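Local atomic coordinates of phenylacetaldehyde dehydrogenase (PDB entry 4O5H), a protein that probably oxidises phenylacetaldehyde to phenylacetate with NAD+ as the electron acceptor, as a member of the aldehyde dehydrogenase family. Residues A[21-24]-A[25-29]; A[272-275]-A[276-279]; A[304-307]-A[308-312]; A[365-368]-A[369-373]. All blocks are in the same frame, centred on the assembly; numbering follows the deposited sequence.

Four local contacts, three along helices and one at a helix end, follow in series along the chain without touching. Contact 1 lies on the first helix, 21-28, whereas contact 2 ends helix 263-275 where the chain turns into strand 279-283, in the sheet holding 256-260; their centres are 40 Å apart. Contacts 3 and 4 belong with the sheet of strands 288-292 and 320-326, on helices 298-310 and 362-378. Their centres are 19 Å apart, nearest atoms about 9 Å, and both send side chains onto strand 419-425. Contacts 2 and 3 fall on opposite sides of the chain's centre, consistent with the separate coenzyme-binding and catalytic domains of aldehyde dehydrogenases. Contact 2 alone reaches the second subunit.

Contact 1. Residues A[21-24]-A[25-29]; sequences DATR and AFLAK
Leu-27 climbs back over the carbonyl oxygen of Thr-23, one helical turn earlier, and is worth following outward. Its CB starts 3.6 Å from Thr-23 O and is almost as near to Arg-24 O. CG lies beside the backbone N (chi1 -66°), which swings the branch point back along the helix until Leu-27 CG is 3.3 Å from Thr-23 O. From there CD1 continues past the oxygen and approaches the methyl of Thr-23, the gap between Leu-27 CD1 and Thr-23 CG2 being 4.3 Å. The same Thr-23 O takes the backbone N-H of Leu-27 at 3.0 Å from N to O, in a fairly straight bond (165° at the hydrogen), so the oxygen has a donor while carbon lies alongside it. This is the regular i to i+4 spacing of an alpha-helix, repeated from Ala-25 N to Asp-21 O through Ala-28 N to Arg-24 O, in the first helix of the chain. The other branch of Thr-23, OG1, is hydrogen-bonded to Glu-114 on helix 109-120, and Leu-27 itself packs on Leu-118 of that helix. Phe-26 is different: only its CB stays near the preceding turn, 3.5 Å from Ala-22 O. With CG anti to the backbone N (chi1 176°), its ring leaves for helix 215-227 and makes a cation-pi contact with Lys-31.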
loop_
_atom_site.group_PDB
_atom_site.type_symbol
_atom_site.label_atom_id
_atom_site.label_comp_id
_atom_site.label_asym_id
_atom_site.label_seq_id
_atom_site.Cartn_x
_atom_site.Cartn_y
_atom_site.Cartn_z
ATOM N N ASP A 21 -33.638 4.244 -28.562
ATOM C CA ASP A 21 -33.168 3.488 -29.711
ATOM C C ASP A 21 -31.712 3.045 -29.553
ATOM O O ASP A 21 -31.362 1.898 -29.901
ATOM C CB ASP A 21 -33.313 4.306 -30.996
ATOM C CG ASP A 21 -34.757 4.487 -31.428
ATOM O OD1 ASP A 21 -35.677 3.823 -30.884
ATOM O OD2 ASP A 21 -34.971 5.298 -32.369
ATOM N N ALA A 22 -30.846 3.930 -29.049
ATOM C CA ALA A 22 -29.428 3.596 -28.911
ATOM C C ALA A 22 -29.244 2.396 -27.961
ATOM O O ALA A 22 -28.393 1.539 -28.204
ATOM C CB ALA A 22 -28.610 4.796 -28.431
ATOM N N THR A 23 -30.006 2.391 -26.875
ATOM C CA THR A 23 -29.942 1.368 -25.864
ATOM C C THR A 23 -30.341 0.041 -26.490
ATOM O O THR A 23 -29.653 -0.971 -26.324
ATOM C CB THR A 23 -30.895 1.682 -24.689
ATOM O OG1 THR A 23 -30.589 2.968 -24.124
ATOM C CG2 THR A 23 -30.774 0.608 -23.604
ATOM N N ARG A 24 -31.432 0.057 -27.250
ATOM C CA ARG A 24 -31.903 -1.140 -27.939
ATOM C C ARG A 24 -30.847 -1.665 -28.925
ATOM O O ARG A 24 -30.582 -2.859 -28.991
ATOM C CB ARG A 24 -33.263 -0.896 -28.630
ATOM C CG ARG A 24 -34.429 -0.879 -27.639
ATOM C CD ARG A 24 -35.792 -0.904 -28.351
ATOM N NE ARG A 24 -36.871 -0.392 -27.508
ATOM C CZ ARG A 24 -37.452 -1.066 -26.514
ATOM N NH1 ARG A 24 -37.082 -2.310 -26.215
ATOM N NH2 ARG A 24 -38.407 -0.484 -25.811
ATOM N N ALA A 25 -30.242 -0.776 -29.679
ATOM C CA ALA A 25 -29.206 -1.168 -30.642
ATOM C C ALA A 25 -28.009 -1.785 -29.944
ATOM O O ALA A 25 -27.430 -2.747 -30.431
ATOM C CB ALA A 25 -28.751 0.038 -31.488
ATOM N N PHE A 26 -27.599 -1.195 -28.825
ATOM C CA PHE A 26 -26.474 -1.738 -28.107
ATOM C C PHE A 26 -26.800 -3.137 -27.595
ATOM O O PHE A 26 -25.989 -4.037 -27.714
ATOM C CB PHE A 26 -26.091 -0.827 -26.936
ATOM C CG PHE A 26 -24.975 -1.374 -26.088
ATOM C CD1 PHE A 26 -23.660 -1.297 -26.493
ATOM C CD2 PHE A 26 -25.255 -1.950 -24.883
ATOM C CE1 PHE A 26 -22.633 -1.802 -25.713
ATOM C CE2 PHE A 26 -24.240 -2.445 -24.075
ATOM C CZ PHE A 26 -22.925 -2.356 -24.488
ATOM N N LEU A 27 -27.990 -3.316 -27.045
ATOM C CA LEU A 27 -28.382 -4.637 -26.568
ATOM C C LEU A 27 -28.479 -5.691 -27.666
ATOM O O LEU A 27 -28.119 -6.840 -27.457
ATOM C CB LEU A 27 -29.703 -4.584 -25.828
ATOM C CG LEU A 27 -29.689 -3.793 -24.521
ATOM C CD1 LEU A 27 -31.112 -3.704 -23.976
ATOM C CD2 LEU A 27 -28.760 -4.411 -23.511
ATOM N N ALA A 28 -28.978 -5.303 -28.817
ATOM C CA ALA A 28 -29.189 -6.259 -29.906
ATOM C C ALA A 28 -27.884 -6.751 -30.551
ATOM O O ALA A 28 -27.836 -7.848 -31.017
ATOM C CB ALA A 28 -30.068 -5.644 -30.973
ATOM N N LYS A 29 -26.837 -5.947 -30.591
ATOM C CA LYS A 29 -25.676 -6.326 -31.382
ATOM C C LYS A 29 -24.720 -7.253 -30.618
ATOM O O LYS A 29 -24.657 -7.216 -29.387
ATOM C CB LYS A 29 -24.931 -5.077 -31.843
ATOM C CG LYS A 29 -24.043 -4.492 -30.762
ATOM C CD LYS A 29 -23.540 -3.112 -31.103
ATOM C CE LYS A 29 -22.584 -2.660 -30.016
ATOM N NZ LYS A 29 -21.965 -1.365 -30.331
#

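Contact 2. Residues A[272-275]-A[276-279]; sequences AALD and NMTR
Met-277 has a positive phi of 51°, which reverses the chain after it and brings Thr-278 N back to Ala-273 O, while its side chain doubles up at chi2 and chi3 (47° and 57°). The two bends carry the terminal methyl back over the helix end: Met-277 CE comes within 3.8 Å of Leu-274 O and 4.1 Å of Leu-274 CD2. The two side chains lie side by side, pointing the same way. Met-277 N donates to Leu-274 O at 2.9 Å, from well above the carbonyl plane. Ala-273 O is gripped twice. Thr-278 N reaches it at 2.9 Å and Asn-276 N at 3.0 Å, both well out of the carbonyl plane, one on each face. Next to this pair the methyl of Ala-273 meets the branch point of Thr-278, CB to CB 3.9 Å. Thr-278 O, buried here, has no polar partner in the model. Asn-276 turns its ND2 to the carbonyl of Arg-250, and the carboxylate of Asp-275 is hydrogen-bonded to His-271 of the second subunit. That subunit also supplies Gln-485 and Lys-267 to the carbonyls of Asn-276 and Asp-275, which places the helix end at the dimer interface. Together the bonds from Thr-278 to Ala-273 and from Met-277 to Leu-274 form a Schellman motif, here terminating the helix of a beta-alpha-beta crossover between parallel strands 256-260 and 279-283.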
loop_
_atom_site.group_PDB
_atom_site.type_symbol
_atom_site.label_atom_id
_atom_site.label_comp_id
_atom_site.label_asym_id
_atom_site.label_seq_id
_atom_site.Cartn_x
_atom_site.Cartn_y
_atom_site.Cartn_z
ATOM N N ALA A 272 -1.778 -13.229 -4.371
ATOM C CA ALA A 272 -1.292 -13.387 -5.741
ATOM C C ALA A 272 -0.390 -12.205 -6.114
ATOM O O ALA A 272 0.683 -12.389 -6.712
ATOM C CB ALA A 272 -2.459 -13.505 -6.718
ATOM N N ALA A 273 -0.826 -11.001 -5.794
ATOM C CA ALA A 273 -0.046 -9.808 -6.089
ATOM C C ALA A 273 1.325 -9.840 -5.407
ATOM O O ALA A 273 2.361 -9.559 -6.037
ATOM C CB ALA A 273 -0.800 -8.570 -5.640
ATOM N N LEU A 274 1.319 -10.174 -4.126
ATOM C CA LEU A 274 2.536 -10.162 -3.354
ATOM C C LEU A 274 3.603 -11.070 -3.937
ATOM O O LEU A 274 4.784 -10.755 -3.865
ATOM C CB LEU A 274 2.291 -10.626 -1.946
ATOM C CG LEU A 274 2.349 -9.599 -0.861
ATOM C CD1 LEU A 274 2.246 -10.358 0.453
ATOM C CD2 LEU A 274 3.685 -8.807 -0.888
ATOM N N ASP A 275 3.196 -12.208 -4.466
ATOM C CA ASP A 275 4.174 -13.131 -4.995
ATOM C C ASP A 275 4.953 -12.568 -6.156
ATOM O O ASP A 275 6.047 -13.023 -6.394
ATOM C CB ASP A 275 3.520 -14.456 -5.321
ATOM C CG ASP A 275 3.256 -15.280 -4.040
ATOM O OD1 ASP A 275 4.044 -15.161 -3.043
ATOM O OD2 ASP A 275 2.289 -16.038 -4.058
ATOM N N ASN A 276 4.402 -11.554 -6.830
ATOM C CA ASN A 276 5.110 -10.811 -7.865
ATOM C C ASN A 276 5.575 -9.427 -7.429
ATOM O O ASN A 276 6.035 -8.632 -8.256
ATOM C CB ASN A 276 4.178 -10.628 -9.076
ATOM C CG ASN A 276 3.750 -11.949 -9.674
ATOM O OD1 ASN A 276 4.567 -12.820 -9.815
ATOM N ND2 ASN A 276 2.498 -12.092 -10.029
ATOM N N MET A 277 5.444 -9.120 -6.142
ATOM C CA MET A 277 5.691 -7.764 -5.625
ATOM C C MET A 277 4.926 -6.699 -6.416
ATOM O O MET A 277 5.404 -5.576 -6.610
ATOM C CB MET A 277 7.183 -7.477 -5.547
ATOM C CG MET A 277 7.598 -6.513 -4.436
ATOM S SD MET A 277 6.910 -6.828 -2.791
ATOM C CE MET A 277 7.435 -8.452 -2.489
ATOM N N THR A 278 3.709 -7.054 -6.813
ATOM C CA THR A 278 2.769 -6.120 -7.430
ATOM C C THR A 278 2.157 -5.196 -6.355
ATOM O O THR A 278 1.752 -5.661 -5.301
ATOM C CB THR A 278 1.666 -6.942 -8.108
ATOM O OG1 THR A 278 2.253 -7.825 -9.047
ATOM C CG2 THR A 278 0.650 -6.047 -8.823
ATOM N N ARG A 279 2.095 -3.896 -6.612
ATOM C CA ARG A 279 1.555 -2.971 -5.670
ATOM C C ARG A 279 0.072 -3.221 -5.605
ATOM O O ARG A 279 -0.518 -3.684 -6.570
ATOM C CB ARG A 279 1.775 -1.513 -6.104
ATOM C CG ARG A 279 3.221 -1.043 -5.992
ATOM C CD ARG A 279 4.148 -1.458 -7.108
ATOM N NE ARG A 279 5.453 -0.850 -6.788
ATOM C CZ ARG A 279 6.548 -1.496 -6.383
ATOM N NH1 ARG A 279 6.605 -2.842 -6.292
ATOM N NH2 ARG A 279 7.613 -0.753 -6.020
#

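Contact 3. Residues A[304-307]-A[308-312]; sequences GVAN and AIFFN
Ala-308 N donates to Gly-304 O in a hydrogen bond of 2.9 Å, and Phe-310 N to Ala-306 O at the same 2.9 Å, the latter nearly in line with the C=O bond. Between them the helix is less regular. Ile-309 N has two weak choices, Val-305 O and Ala-306 O, so its N-H is shared across the two carbonyls. The last bond, Phe-311 N to Asn-307 O, spans 3.1 Å just as the backbone leaves helical angles.

Side-chain packing follows the same turn. A chi1 of -60° sets CG of Phe-310 opposite its own carbonyl carbon, and the ring reaches the preceding turn: its CD2 is 3.2 Å from Ala-306 O and makes the apolar pair with the methyl Ala-306 CB, at 4.1 Å. Ile-309 CG2 sits 3.6 Å above the Phe-310 ring plane, over its centre, giving a CH-pi contact from one face. The same methyl also touches Ala-306 O, at 3.4 Å.

Helix 298-310 is the connection in a beta-alpha-beta unit between strands 288-292 and 320-326. Val-305 lies on strands 288-292 and 419-425, and Ile-309 also meets the latter at Leu-420. Ala-306 and Phe-310 instead face helix 330-343. The chain then runs on into the loop before strand 320-326, where aldehyde dehydrogenases generally carry the catalytic cysteine.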
loop_
_atom_site.group_PDB
_atom_site.type_symbol
_atom_site.label_atom_id
_atom_site.label_comp_id
_atom_site.label_asym_id
_atom_site.label_seq_id
_atom_site.Cartn_x
_atom_site.Cartn_y
_atom_site.Cartn_z
ATOM N N GLY A 304 -32.495 9.801 7.507
ATOM C CA GLY A 304 -31.068 9.568 7.371
ATOM C C GLY A 304 -30.648 8.130 7.587
ATOM O O GLY A 304 -29.887 7.582 6.787
ATOM N N VAL A 305 -31.190 7.502 8.600
ATOM C CA VAL A 305 -30.944 6.090 8.894
ATOM C C VAL A 305 -31.498 5.209 7.774
ATOM O O VAL A 305 -30.799 4.327 7.277
ATOM C CB VAL A 305 -31.596 5.686 10.242
ATOM C CG1 VAL A 305 -31.632 4.167 10.429
ATOM C CG2 VAL A 305 -30.872 6.339 11.413
ATOM N N ALA A 306 -32.744 5.473 7.345
ATOM C CA ALA A 306 -33.328 4.705 6.239
ATOM C C ALA A 306 -32.498 4.821 4.936
ATOM O O ALA A 306 -32.198 3.823 4.277
ATOM C CB ALA A 306 -34.773 5.132 6.006
ATOM N N ASN A 307 -32.131 6.046 4.573
ATOM C CA ASN A 307 -31.332 6.255 3.383
ATOM C C ASN A 307 -29.960 5.590 3.459
ATOM O O ASN A 307 -29.477 5.019 2.447
ATOM C CB ASN A 307 -31.172 7.753 3.092
ATOM C CG ASN A 307 -32.495 8.423 2.705
ATOM O OD1 ASN A 307 -33.547 7.753 2.499
ATOM N ND2 ASN A 307 -32.467 9.768 2.592
ATOM N N ALA A 308 -29.341 5.652 4.625
ATOM C CA ALA A 308 -28.022 5.105 4.827
ATOM C C ALA A 308 -27.950 3.594 4.540
ATOM O O ALA A 308 -26.918 3.094 4.047
ATOM C CB ALA A 308 -27.538 5.377 6.224
ATOM N N ILE A 309 -29.043 2.882 4.790
ATOM C CA ILE A 309 -29.089 1.445 4.524
ATOM C C ILE A 309 -29.733 1.106 3.183
ATOM O O ILE A 309 -29.286 0.226 2.528
ATOM C CB ILE A 309 -29.700 0.654 5.700
ATOM C CG1 ILE A 309 -29.669 -0.866 5.438
ATOM C CG2 ILE A 309 -31.118 1.090 6.017
ATOM C CD1 ILE A 309 -28.309 -1.426 5.049
ATOM N N PHE A 310 -30.797 1.775 2.785
ATOM C CA PHE A 310 -31.570 1.281 1.663
ATOM C C PHE A 310 -31.094 1.827 0.325
ATOM O O PHE A 310 -31.530 1.346 -0.713
ATOM C CB PHE A 310 -33.071 1.549 1.879
ATOM C CG PHE A 310 -33.647 0.883 3.113
ATOM C CD1 PHE A 310 -33.373 -0.449 3.390
ATOM C CD2 PHE A 310 -34.455 1.581 3.986
ATOM C CE1 PHE A 310 -33.877 -1.064 4.522
ATOM C CE2 PHE A 310 -34.950 0.980 5.126
ATOM C CZ PHE A 310 -34.658 -0.347 5.391
ATOM N N PHE A 311 -30.268 2.879 0.341
ATOM C CA PHE A 311 -29.655 3.399 -0.901
ATOM C C PHE A 311 -29.034 2.238 -1.695
ATOM O O PHE A 311 -28.360 1.359 -1.121
ATOM C CB PHE A 311 -28.595 4.445 -0.544
ATOM C CG PHE A 311 -27.682 4.816 -1.682
ATOM C CD1 PHE A 311 -28.197 5.339 -2.842
ATOM C CD2 PHE A 311 -26.295 4.741 -1.540
ATOM C CE1 PHE A 311 -27.348 5.676 -3.887
ATOM C CE2 PHE A 311 -25.434 5.081 -2.588
ATOM C CZ PHE A 311 -25.982 5.562 -3.760
ATOM N N ASN A 312 -29.321 2.212 -2.989
ATOM C CA ASN A 312 -28.847 1.151 -3.879
ATOM C C ASN A 312 -29.140 -0.258 -3.355
ATOM O O ASN A 312 -28.312 -1.164 -3.490
ATOM C CB ASN A 312 -27.332 1.315 -4.146
ATOM C CG ASN A 312 -26.883 0.648 -5.436
ATOM O OD1 ASN A 312 -27.572 0.729 -6.455
ATOM N ND2 ASN A 312 -25.753 -0.056 -5.390
#

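Contact 4. Residues A[365-368]-A[369-373]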
loop_
_atom_site.group_PDB
_atom_site.type_symbol
_atom_site.label_atom_id
_atom_site.label_comp_id
_atom_site.label_asym_id
_atom_site.label_seq_id
_atom_site.Cartn_x
_atom_site.Cartn_y
_atom_site.Cartn_z
ATOM N N ARG A 365 -29.768 -12.861 -3.728
ATOM C CA ARG A 365 -30.994 -13.031 -2.961
ATOM C C ARG A 365 -30.876 -14.205 -1.975
ATOM O O ARG A 365 -31.272 -14.082 -0.834
ATOM C CB ARG A 365 -32.192 -13.232 -3.869
ATOM C CG ARG A 365 -33.471 -13.483 -3.059
ATOM C CD ARG A 365 -34.601 -13.887 -3.940
ATOM N NE ARG A 365 -34.261 -15.113 -4.716
ATOM C CZ ARG A 365 -34.761 -15.458 -5.909
ATOM N NH1 ARG A 365 -35.643 -14.698 -6.520
ATOM N NH2 ARG A 365 -34.356 -16.593 -6.511
ATOM N N GLU A 366 -30.268 -15.310 -2.409
ATOM C CA GLU A 366 -30.061 -16.457 -1.544
ATOM C C GLU A 366 -29.215 -16.093 -0.319
ATOM O O GLU A 366 -29.618 -16.375 0.809
ATOM C CB GLU A 366 -29.406 -17.583 -2.331
ATOM C CG GLU A 366 -29.088 -18.830 -1.537
ATOM C CD GLU A 366 -28.478 -19.941 -2.380
ATOM O OE1 GLU A 366 -28.584 -19.907 -3.607
ATOM O OE2 GLU A 366 -27.895 -20.877 -1.809
ATOM N N ARG A 367 -28.126 -15.381 -0.534
ATOM C CA ARG A 367 -27.282 -14.914 0.569
ATOM C C ARG A 367 -28.004 -13.981 1.539
ATOM O O ARG A 367 -27.951 -14.155 2.757
ATOM C CB ARG A 367 -26.066 -14.185 0.042
ATOM C CG ARG A 367 -25.000 -15.104 -0.520
ATOM C CD ARG A 367 -23.803 -14.318 -1.031
ATOM N NE ARG A 367 -23.203 -13.543 0.053
ATOM C CZ ARG A 367 -22.373 -14.048 0.961
ATOM N NH1 ARG A 367 -22.050 -15.346 0.949
ATOM N NH2 ARG A 367 -21.868 -13.266 1.894
ATOM N N VAL A 368 -28.668 -12.981 0.989
ATOM C CA VAL A 368 -29.318 -11.990 1.813
ATOM C C VAL A 368 -30.444 -12.605 2.628
ATOM O O VAL A 368 -30.553 -12.352 3.826
ATOM C CB VAL A 368 -29.809 -10.794 0.954
ATOM C CG1 VAL A 368 -30.682 -9.868 1.756
ATOM C CG2 VAL A 368 -28.624 -10.032 0.404
ATOM N N CYS A 369 -31.299 -13.408 1.991
ATOM C CA CYS A 369 -32.387 -14.078 2.721
ATOM C C CYS A 369 -31.846 -15.057 3.754
ATOM O O CYS A 369 -32.426 -15.209 4.801
ATOM C CB CYS A 369 -33.338 -14.789 1.761
ATOM S SG CYS A 369 -34.261 -13.560 0.790
ATOM N N GLY A 370 -30.715 -15.693 3.461
ATOM C CA GLY A 370 -30.046 -16.596 4.398
ATOM C C GLY A 370 -29.590 -15.849 5.652
ATOM O O GLY A 370 -29.734 -16.351 6.766
ATOM N N TYR A 371 -29.095 -14.622 5.470
ATOM C CA TYR A 371 -28.745 -13.796 6.615
ATOM C C TYR A 371 -29.963 -13.390 7.439
ATOM O O TYR A 371 -29.957 -13.479 8.656
ATOM C CB TYR A 371 -27.984 -12.543 6.186
ATOM C CG TYR A 371 -26.513 -12.772 6.107
ATOM C CD1 TYR A 371 -25.786 -13.063 7.252
ATOM C CD2 TYR A 371 -25.843 -12.701 4.892
ATOM C CE1 TYR A 371 -24.440 -13.277 7.178
ATOM C CE2 TYR A 371 -24.497 -12.929 4.805
ATOM C CZ TYR A 371 -23.801 -13.213 5.948
ATOM O OH TYR A 371 -22.464 -13.427 5.883
ATOM N N ILE A 372 -31.019 -12.957 6.777
ATOM C CA ILE A 372 -32.258 -12.598 7.481
ATOM C C ILE A 372 -32.794 -13.784 8.295
ATOM O O ILE A 372 -33.123 -13.639 9.474
ATOM C CB ILE A 372 -33.355 -12.118 6.511
ATOM C CG1 ILE A 372 -32.936 -10.798 5.852
ATOM C CG2 ILE A 372 -34.681 -11.948 7.268
ATOM C CD1 ILE A 372 -33.809 -10.388 4.677
ATOM N N ASP A 373 -32.850 -14.957 7.666
ATOM C CA ASP A 373 -33.304 -16.197 8.333
ATOM C C ASP A 373 -32.435 -16.508 9.546
ATOM O O ASP A 373 -32.939 -16.858 10.618
ATOM C CB ASP A 373 -33.306 -17.376 7.360
ATOM C CG ASP A 373 -34.369 -17.229 6.273
ATOM O OD1 ASP A 373 -35.240 -16.328 6.339
ATOM O OD2 ASP A 373 -34.362 -18.045 5.351
#
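Cys-369 N bonds to Arg-365 O at 2.9 Å and almost straight (169° at the hydrogen), while Ile-372 N donates to Val-368 O at 3.0 Å. Tyr-371 N to Arg-367 O and Gly-370 N to Glu-366 O complete four successive i to i+4 bonds in helix 362-378. Beyond the backbone, the phenol oxygen of Tyr-371 is hydrogen-bonded to Glu-413. The Arg-367 chain, bent at chi3 (60°), runs beside Tyr-371 in the same direction and brings NH2 to the ring's edge, in its plane, 3.9 Å from Tyr-371 CE2. With the guanidinium and ring planes 76° apart, neither group stacks on the other. Cys-369 directs its thiol back along the helix, where SG is 3.4 Å from Arg-365 O and 3.9 Å from Arg-365 CG. On the inner side, Val-368 CG1 and Ile-372 CD1 approach to 4.3 Å, and both residues pack on Val-419 of strand 419-425. The helix is thus amphipathic: its branched aliphatic side chains meet the sheet, whereas Arg-367 and Glu-366 are exposed, and Tyr-371 is held at its hydroxyl by Glu-413 while the guanidinium merely borders its ring.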